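Local coordinates for universal stress protein MT1672 (Mycobacterium tuberculosis, PDB 1TQ8), which is of uncertain function but, as a member of the universal stress protein A family, probably takes part in stress responses and may bind a nucleotide, at residues Val34-Ala37 against Ala38-Ala41; Gly23-Ser27 against Asp28-Arg32; Ala110-Asn113 against Leu114-Glu118. All coordinates share one frame; numbering follows the deposited sequence.

Following the chain from the N terminus, contact 2 comes first: G23-S27 leaves strand 19-23 and turns at once into D28-R32, the start of helix 28-41. Contact 1 lies farther along the same helix, in its second half, so the two lie in series and meet where V34 CG2 packs on T24 CB, 4.1 Å away. Contact 3, on helix 107-117, comes much later in the chain, its centre about 19 Å from that of contact 1 and about 20 Å from that of contact 2. None nests in or crosses another; each is closed locally. Together they sample two helices packed on the parallel sheet, and all three reach the second subunit.

Contact 1 (Val34-Ala37 against Ala38-Ala41); sequences VDRA and AQIA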
loop_
_atom_site.group_PDB
_atom_site.type_symbol
_atom_site.label_atom_id
_atom_site.label_comp_id
_atom_site.label_asym_id
_atom_site.label_seq_id
_atom_site.Cartn_x
_atom_site.Cartn_y
_atom_site.Cartn_z
ATOM N N VAL A 34 -10.746 11.609 -15.327
ATOM C CA VAL A 34 -11.126 12.993 -15.554
ATOM C C VAL A 34 -12.639 13.033 -15.769
ATOM O O VAL A 34 -13.328 13.861 -15.179
ATOM C CB VAL A 34 -10.403 13.564 -16.787
ATOM C CG1 VAL A 34 -10.954 14.933 -17.130
ATOM C CG2 VAL A 34 -8.909 13.653 -16.509
ATOM N N ASP A 35 -13.152 12.127 -16.598
ATOM C CA ASP A 35 -14.586 12.071 -16.864
ATOM C C ASP A 35 -15.347 11.845 -15.563
ATOM O O ASP A 35 -16.338 12.522 -15.291
ATOM C CB ASP A 35 -14.940 10.944 -17.848
ATOM C CG ASP A 35 -14.394 11.180 -19.254
ATOM O OD1 ASP A 35 -14.522 12.305 -19.783
ATOM O OD2 ASP A 35 -13.847 10.227 -19.846
ATOM N N ARG A 36 -14.889 10.898 -14.750
ATOM C CA ARG A 36 -15.575 10.628 -13.492
ATOM C C ARG A 36 -15.495 11.826 -12.554
ATOM O O ARG A 36 -16.472 12.155 -11.891
ATOM C CB ARG A 36 -14.992 9.388 -12.813
ATOM C CG ARG A 36 -15.525 9.144 -11.402
ATOM C CD ARG A 36 -17.039 8.959 -11.389
ATOM N NE ARG A 36 -17.445 7.851 -12.245
ATOM C CZ ARG A 36 -18.707 7.534 -12.511
ATOM N NH1 ARG A 36 -19.695 8.245 -11.983
ATOM N NH2 ARG A 36 -18.982 6.509 -13.314
ATOM N N ALA A 37 -14.336 12.481 -12.497
ATOM C CA ALA A 37 -14.182 13.643 -11.625
ATOM C C ALA A 37 -15.077 14.781 -12.112
ATOM O O ALA A 37 -15.642 15.537 -11.315
ATOM C CB ALA A 37 -12.724 14.094 -11.595
ATOM N N ALA A 38 -15.193 14.903 -13.430
ATOM C CA ALA A 38 -16.029 15.940 -14.030
ATOM C C ALA A 38 -17.492 15.683 -13.677
ATOM O O ALA A 38 -18.225 16.609 -13.313
ATOM C CB ALA A 38 -15.850 15.949 -15.539
ATOM N N GLN A 39 -17.899 14.419 -13.775
ATOM C CA GLN A 39 -19.265 14.008 -13.466
ATOM C C GLN A 39 -19.622 14.335 -12.028
ATOM O O GLN A 39 -20.770 14.624 -11.726
ATOM C CB GLN A 39 -19.426 12.503 -13.700
ATOM C CG GLN A 39 -20.843 11.958 -13.479
ATOM C CD GLN A 39 -21.214 11.784 -12.004
ATOM O OE1 GLN A 39 -20.506 11.118 -11.245
ATOM N NE2 GLN A 39 -22.342 12.367 -11.602
ATOM N N ILE A 40 -18.634 14.298 -11.143
ATOM C CA ILE A 40 -18.868 14.576 -9.735
ATOM C C ILE A 40 -18.850 16.066 -9.448
ATOM O O ILE A 40 -19.585 16.550 -8.595
ATOM C CB ILE A 40 -17.794 13.896 -8.851
ATOM C CG1 ILE A 40 -17.824 12.388 -9.080
ATOM C CG2 ILE A 40 -18.012 14.249 -7.383
ATOM C CD1 ILE A 40 -16.761 11.620 -8.344
ATOM N N ALA A 41 -17.991 16.796 -10.148
ATOM C CA ALA A 41 -17.892 18.231 -9.925
ATOM C C ALA A 41 -19.126 18.937 -10.479
ATOM O O ALA A 41 -19.642 19.882 -9.882
ATOM C CB ALA A 41 -16.632 18.771 -10.576
#
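R36 and Q39 run side by side, one helical turn apart, and join through a single weak hydrogen bond from R36 NH1 to Q39 OE1 (3.1 Å). The amide oxygen comes in at the edge of the guanidinium, near its plane, but the N-H points poorly at it (130°), and the guanidinium and amide planes stand 71° apart. R36 starts with CG anti to the backbone N (chi1 172°) and then bends at chi2 and chi3, which carries the chain onward along the helix, toward Q39. I40 crosses the same arginine: its CD1 lies 4.1 Å from R36 CD, and its CG1 sits 3.1 Å from R36 O. Beneath these side chains run the helical i to i+4 bonds, A38 N to V34 O (2.8 Å), Q39 N to D35 O (2.9 Å) and A41 N to A37 O (2.9 Å). I40 N reaches R36 O at 3.1 Å, with a weak second bond to A37 O. This is the C-terminal half of the helix in the beta-alpha-beta unit made by strand 19-23, helix 28-41 and strand 46-52. A37 and A41 face the sheet: A37 packs on L47 and V124, and A41 on L47 too. Further out, D35 makes a salt bridge with R89. The polar end of R36 has its stronger partner in the second subunit, where NH1 bonds to S15 O and the guanidinium makes a cation-pi contact with Y17. L14 of that subunit packs on D35, R36 and Q39.

Contact 2 (Gly23-Ser27 against Asp28-Arg32); sequences GTDGS and DSSMR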
loop_
_atom_site.group_PDB
_atom_site.type_symbol
_atom_site.label_atom_id
_atom_site.label_comp_id
_atom_site.label_asym_id
_atom_site.label_seq_id
_atom_site.Cartn_x
_atom_site.Cartn_y
_atom_site.Cartn_z
ATOM N N GLY A 23 -5.889 13.900 -10.940
ATOM C CA GLY A 23 -4.580 13.888 -11.571
ATOM C C GLY A 23 -4.614 13.151 -12.891
ATOM O O GLY A 23 -5.353 12.181 -13.043
ATOM N N THR A 24 -3.833 13.614 -13.860
ATOM C CA THR A 24 -3.783 12.949 -15.153
ATOM C C THR A 24 -2.433 13.083 -15.826
ATOM O O THR A 24 -1.798 14.143 -15.772
ATOM C CB THR A 24 -4.836 13.491 -16.146
ATOM O OG1 THR A 24 -4.637 12.867 -17.420
ATOM C CG2 THR A 24 -4.686 14.996 -16.331
ATOM N N ASP A 25 -2.001 12.003 -16.467
ATOM C CA ASP A 25 -0.737 12.000 -17.189
ATOM C C ASP A 25 -1.053 11.984 -18.683
ATOM O O ASP A 25 -0.161 11.870 -19.521
ATOM C CB ASP A 25 0.118 10.790 -16.782
ATOM C CG ASP A 25 -0.414 9.469 -17.323
ATOM O OD1 ASP A 25 -1.643 9.270 -17.355
ATOM O OD2 ASP A 25 0.407 8.610 -17.709
ATOM N N GLY A 26 -2.337 12.109 -19.010
ATOM C CA GLY A 26 -2.748 12.127 -20.401
ATOM C C GLY A 26 -3.094 10.780 -21.007
ATOM O O GLY A 26 -3.511 10.708 -22.162
ATOM N N SER A 27 -2.923 9.711 -20.237
ATOM C CA SER A 27 -3.223 8.362 -20.712
ATOM C C SER A 27 -4.725 8.192 -20.812
ATOM O O SER A 27 -5.478 9.112 -20.510
ATOM C CB SER A 27 -2.680 7.325 -19.732
ATOM O OG SER A 27 -3.395 7.377 -18.505
ATOM N N ASP A 28 -5.156 7.000 -21.218
ATOM C CA ASP A 28 -6.577 6.711 -21.343
ATOM C C ASP A 28 -7.211 6.447 -19.986
ATOM O O ASP A 28 -8.351 6.846 -19.742
ATOM C CB ASP A 28 -6.802 5.519 -22.272
ATOM C CG ASP A 28 -6.410 5.823 -23.714
ATOM O OD1 ASP A 28 -6.724 6.939 -24.195
ATOM O OD2 ASP A 28 -5.804 4.946 -24.368
ATOM N N SER A 29 -6.485 5.777 -19.099
ATOM C CA SER A 29 -7.030 5.512 -17.775
ATOM C C SER A 29 -7.237 6.852 -17.100
ATOM O O SER A 29 -8.282 7.100 -16.500
ATOM C CB SER A 29 -6.062 4.681 -16.922
ATOM O OG SER A 29 -5.006 5.480 -16.401
ATOM N N SER A 30 -6.236 7.721 -17.198
ATOM C CA SER A 30 -6.358 9.022 -16.562
ATOM C C SER A 30 -7.579 9.767 -17.091
ATOM O O SER A 30 -8.378 10.298 -16.313
ATOM C CB SER A 30 -5.073 9.858 -16.744
ATOM O OG SER A 30 -4.709 10.005 -18.107
HETATM N N MSE A 31 -7.750 9.780 -18.409
HETATM C CA MSE A 31 -8.893 10.476 -18.978
HETATM C C MSE A 31 -10.211 9.934 -18.434
HETATM O O MSE A 31 -11.173 10.682 -18.286
HETATM C CB MSE A 31 -8.856 10.429 -20.511
HETATM C CG MSE A 31 -7.690 11.228 -21.106
HETATM SE SE MSE A 31 -7.499 13.046 -20.369
HETATM C CE MSE A 31 -8.549 13.992 -21.688
ATOM N N ARG A 32 -10.263 8.646 -18.118
ATOM C CA ARG A 32 -11.489 8.101 -17.554
ATOM C C ARG A 32 -11.671 8.668 -16.154
ATOM O O ARG A 32 -12.794 8.845 -15.697
ATOM C CB ARG A 32 -11.450 6.573 -17.480
ATOM C CG ARG A 32 -11.467 5.888 -18.821
ATOM C CD ARG A 32 -11.589 4.388 -18.661
ATOM N NE ARG A 32 -11.759 3.715 -19.949
ATOM C CZ ARG A 32 -12.790 3.914 -20.774
ATOM N NH1 ARG A 32 -13.752 4.772 -20.452
ATOM N NH2 ARG A 32 -12.862 3.251 -21.924
#
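S27 caps the helix that begins at D28. Its OG accepts from S30 N at 3.1 Å along a nearly straight bond (165°), the N-cap bond that satisfies an amide in the first turn. With chi1 at 68°, OG sits between its own backbone N and carbonyl carbon, which turns it toward the helix end. The S27 carbonyl is gripped twice: S30 OG donates to S27 O at 2.7 Å and M31 N at 3.2 Å, both from the same face and well above the carbonyl plane. Side-chain turns shape the loop ahead of the cap. T24 OG1 accepts from G26 N (2.9 Å) in an ST turn, while D25 OD1 accepts from S27 N in an Asx turn. D25 OD1 also accepts a hydrogen bond from S27 OG (2.8 Å) through its syn lone pair, whereas the amide comes from above the carboxylate plane; D25 thereby steadies the capping hydroxyl. The positive phi of G26 would press a beta carbon against the preceding carbonyl oxygen. Packing is supplied by S30 CB against T24 CB (3.7 Å), and by selenomethionine 31, whose bend at chi2 (-48°), following chi1, sets SE 4.1 Å from T24 OG1. The whole forms the strand-to-helix turn of a Rossmann-like fold: G23 pairs with V124 and T24 with A50 on the neighbouring strands, T24 O also accepts from S51 OG, and helix 79-91 packs alongside through A86 on T24 and R89 on M31.

Contact 3 (Ala110-Asn113 against Leu114-Glu118); sequences ALVN and LADEE
Because D116 CG lies anti to its carbonyl carbon and beside its backbone N (chi1 -62°), the carboxylate folds back along V112, with OD1 3.8 Å from V112 CG1. Chi1 sets CG close to V112 O, and the turn about chi2 (171°) leaves D116 OD2 3.1 Å from that oxygen; both atoms are acceptors, so the approach gives no bond and is probably somewhat unfavourable. One residue on, N113 and E117 point the same way along the outer face. Their OD1 and OE1 come no closer than 4.2 Å, with amide and carboxylate planes 56° apart. The backbone carries the contact: L114 N to A110 O and E117 N to N113 O are both 2.8 Å, with A115 N to L111 O the straightest. L111 and L114 turn inward to pack on V21 of strand 19-23, whereas V112 meets R148 of the second subunit, and A115 and D116 meet its A149. E118, the last residue of 114-118, makes salt bridges with R101 and K46. This two-faced helix, leucines on the parallel sheet and another face toward a neighbouring subunit, suits the layered alpha/beta fold of universal stress proteins.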
loop_
_atom_site.group_PDB
_atom_site.type_symbol
_atom_site.label_atom_id
_atom_site.label_comp_id
_atom_site.label_asym_id
_atom_site.label_seq_id
_atom_site.Cartn_x
_atom_site.Cartn_y
_atom_site.Cartn_z
ATOM N N ALA A 110 3.397 17.495 -3.409
ATOM C CA ALA A 110 2.818 18.638 -4.114
ATOM C C ALA A 110 1.289 18.522 -4.061
ATOM O O ALA A 110 0.596 19.515 -3.832
ATOM C CB ALA A 110 3.290 18.673 -5.565
ATOM N N LEU A 111 0.770 17.307 -4.245
ATOM C CA LEU A 111 -0.675 17.103 -4.213
ATOM C C LEU A 111 -1.265 17.433 -2.833
ATOM O O LEU A 111 -2.322 18.057 -2.735
ATOM C CB LEU A 111 -1.025 15.669 -4.620
ATOM C CG LEU A 111 -2.518 15.345 -4.737
ATOM C CD1 LEU A 111 -3.124 16.197 -5.843
ATOM C CD2 LEU A 111 -2.732 13.842 -5.029
ATOM N N VAL A 112 -0.583 17.029 -1.767
ATOM C CA VAL A 112 -1.061 17.315 -0.420
ATOM C C VAL A 112 -1.096 18.834 -0.233
ATOM O O VAL A 112 -2.028 19.384 0.361
ATOM C CB VAL A 112 -0.122 16.670 0.643
ATOM C CG1 VAL A 112 -0.422 17.206 2.040
ATOM C CG2 VAL A 112 -0.290 15.158 0.619
ATOM N N ASN A 113 -0.070 19.502 -0.752
ATOM C CA ASN A 113 0.038 20.953 -0.644
ATOM C C ASN A 113 -1.108 21.627 -1.397
ATOM O O ASN A 113 -1.716 22.579 -0.908
ATOM C CB ASN A 113 1.381 21.431 -1.212
ATOM C CG ASN A 113 1.614 22.918 -0.978
ATOM O OD1 ASN A 113 1.847 23.353 0.151
ATOM N ND2 ASN A 113 1.534 23.704 -2.043
ATOM N N LEU A 114 -1.397 21.124 -2.589
ATOM C CA LEU A 114 -2.465 21.680 -3.400
ATOM C C LEU A 114 -3.808 21.499 -2.692
ATOM O O LEU A 114 -4.601 22.436 -2.618
ATOM C CB LEU A 114 -2.474 21.006 -4.771
ATOM C CG LEU A 114 -3.609 21.330 -5.744
ATOM C CD1 LEU A 114 -3.762 22.825 -5.885
ATOM C CD2 LEU A 114 -3.309 20.677 -7.081
ATOM N N ALA A 115 -4.043 20.303 -2.154
ATOM C CA ALA A 115 -5.282 20.008 -1.446
ATOM C C ALA A 115 -5.452 20.951 -0.272
ATOM O O ALA A 115 -6.554 21.403 0.023
ATOM C CB ALA A 115 -5.279 18.573 -0.952
ATOM N N ASP A 116 -4.355 21.243 0.404
ATOM C CA ASP A 116 -4.409 22.141 1.543
ATOM C C ASP A 116 -4.633 23.573 1.067
ATOM O O ASP A 116 -5.439 24.303 1.635
ATOM C CB ASP A 116 -3.103 22.069 2.341
ATOM C CG ASP A 116 -2.842 20.683 2.932
ATOM O OD1 ASP A 116 -1.716 20.465 3.448
ATOM O OD2 ASP A 116 -3.751 19.814 2.893
ATOM N N GLU A 117 -3.920 23.965 0.015
ATOM C CA GLU A 117 -4.011 25.317 -0.519
ATOM C C GLU A 117 -5.377 25.645 -1.132
ATOM O O GLU A 117 -5.848 26.775 -1.039
ATOM C CB GLU A 117 -2.904 25.518 -1.555
ATOM C CG GLU A 117 -2.309 26.908 -1.558
ATOM C CD GLU A 117 -1.689 27.295 -0.224
ATOM O OE1 GLU A 117 -0.669 26.684 0.162
ATOM O OE2 GLU A 117 -2.228 28.208 0.440
ATOM N N GLU A 118 -6.013 24.655 -1.748
ATOM C CA GLU A 118 -7.312 24.851 -2.374
ATOM C C GLU A 118 -8.442 24.278 -1.519
ATOM O O GLU A 118 -9.600 24.268 -1.928
ATOM C CB GLU A 118 -7.315 24.197 -3.757
ATOM C CG GLU A 118 -6.548 24.980 -4.823
ATOM C CD GLU A 118 -7.408 26.053 -5.488
ATOM O OE1 GLU A 118 -6.859 26.909 -6.220
ATOM O OE2 GLU A 118 -8.640 26.034 -5.288
#